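Local coordinates for PBP domain-containing protein (Vibrio parahaemolyticus, PDB 3MUQ), which is of unknown function but belongs to the periplasmic binding protein superfamily and may bind a small solute outside the cytoplasm, at residues 58-61 and 65-68. Residues are numbered along the deposited sequence; the frame is centred on the assembly and turned at random.
Sequences VMTH and AEGT
The carboxylate of Glu66 turns the anti side of OE2 to the hydroxyl of Thr60. Thr60 OG1 donates a short hydrogen bond of 2.6 Å to Glu66 OE2, only 17° out of the carboxylate plane. The peptide oxygen Thr60 O lies toward the same face, 3.0 Å from Glu66 OE2, a close approach of two acceptors that gives no bond. His61 N lies slightly toward the other face at 3.3 Å from Glu66 OE2, but its angle is too poor for a hydrogen bond. At the other end of the carboxylate, OE1 accepts from Gln199 NE2. The hydroxyl of Thr60 is placed between its backbone N and carbonyl carbon (chi1 56°), which carries Thr60 OG1 alongside the glutamate chain, 3.2 Å from Glu66 CG. The two side chains thus run past each other in opposite directions. In the mixed sheet of this periplasmic-binding-protein-like domain, strand 57-60 runs between parallel strand 6-12 and antiparallel strand 195-203, and the chain then turns directly into helix 63-71. Glu66 reaches back from the first turn of that helix to the end of the strand, where OE2 also accepts from Ala62 N. Two donors therefore grip this buried oxygen, and the nearby helix N-terminus would probably help stabilise a negative charge. His61 directs its CB away from the helix, and its ring meets that of Tyr198 with the planes about 35° apart.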
loop_
_atom_site.group_PDB
_atom_site.type_symbol
_atom_site.label_atom_id
_atom_site.label_comp_id
_atom_site.label_asym_id
_atom_site.label_seq_id
_atom_site.Cartn_x
_atom_site.Cartn_y
_atom_site.Cartn_z
ATOM N N VAL A 58 -3.482 -13.114 -10.727
ATOM C CA VAL A 58 -4.548 -13.320 -9.760
ATOM C C VAL A 58 -4.540 -12.261 -8.660
ATOM O O VAL A 58 -3.495 -11.694 -8.319
ATOM C CB VAL A 58 -4.463 -14.714 -9.077
ATOM C CG1 VAL A 58 -4.526 -15.850 -10.105
ATOM C CG2 VAL A 58 -3.201 -14.804 -8.252
HETATM N N MSE A 59 -5.716 -11.998 -8.108
HETATM C CA MSE A 59 -5.842 -11.080 -6.983
HETATM C C MSE A 59 -6.729 -11.725 -5.937
HETATM O O MSE A 59 -7.916 -11.909 -6.172
HETATM C CB MSE A 59 -6.460 -9.764 -7.446
HETATM C CG MSE A 59 -6.701 -8.752 -6.318
HETATM SE SE MSE A 59 -7.626 -7.149 -6.954
HETATM C CE MSE A 59 -6.293 -6.534 -8.267
ATOM N N THR A 60 -6.153 -12.094 -4.800
ATOM C CA THR A 60 -6.914 -12.724 -3.734
ATOM C C THR A 60 -6.519 -12.112 -2.382
ATOM O O THR A 60 -5.623 -11.259 -2.304
ATOM C CB THR A 60 -6.691 -14.260 -3.701
ATOM O OG1 THR A 60 -5.293 -14.538 -3.590
ATOM C CG2 THR A 60 -7.209 -14.912 -4.972
ATOM N N HIS A 61 -7.193 -12.541 -1.324
ATOM C CA HIS A 61 -6.885 -12.068 0.017
ATOM C C HIS A 61 -6.815 -13.258 0.970
ATOM O O HIS A 61 -7.555 -13.318 1.955
ATOM C CB HIS A 61 -7.922 -11.032 0.469
ATOM C CG HIS A 61 -9.342 -11.472 0.272
ATOM N ND1 HIS A 61 -10.021 -11.286 -0.913
ATOM C CD2 HIS A 61 -10.210 -12.088 1.110
ATOM C CE1 HIS A 61 -11.246 -11.770 -0.799
ATOM N NE2 HIS A 61 -11.387 -12.262 0.418
ATOM N N ALA A 65 -2.968 -19.558 1.358
ATOM C CA ALA A 65 -3.145 -20.145 0.046
ATOM C C ALA A 65 -2.169 -19.502 -0.961
ATOM O O ALA A 65 -1.565 -20.195 -1.787
ATOM C CB ALA A 65 -4.601 -19.996 -0.404
ATOM N N GLU A 66 -1.989 -18.184 -0.867
ATOM C CA GLU A 66 -1.066 -17.480 -1.760
ATOM C C GLU A 66 0.388 -17.862 -1.522
ATOM O O GLU A 66 1.201 -17.832 -2.450
ATOM C CB GLU A 66 -1.223 -15.959 -1.629
ATOM C CG GLU A 66 -2.609 -15.444 -2.017
ATOM C CD GLU A 66 -2.961 -14.150 -1.302
ATOM O OE1 GLU A 66 -2.095 -13.628 -0.552
ATOM O OE2 GLU A 66 -4.104 -13.663 -1.485
ATOM N N GLY A 67 0.724 -18.183 -0.274
ATOM C CA GLY A 67 2.084 -18.585 0.059
ATOM C C GLY A 67 2.454 -19.886 -0.640
ATOM O O GLY A 67 3.528 -20.019 -1.210
ATOM N N THR A 68 1.540 -20.847 -0.596
ATOM C CA THR A 68 1.714 -22.117 -1.294
ATOM C C THR A 68 1.778 -21.897 -2.810
ATOM O O THR A 68 2.632 -22.463 -3.509
ATOM C CB THR A 68 0.535 -23.041 -0.976
ATOM O OG1 THR A 68 0.499 -23.288 0.433
ATOM C CG2 THR A 68 0.658 -24.358 -1.717
#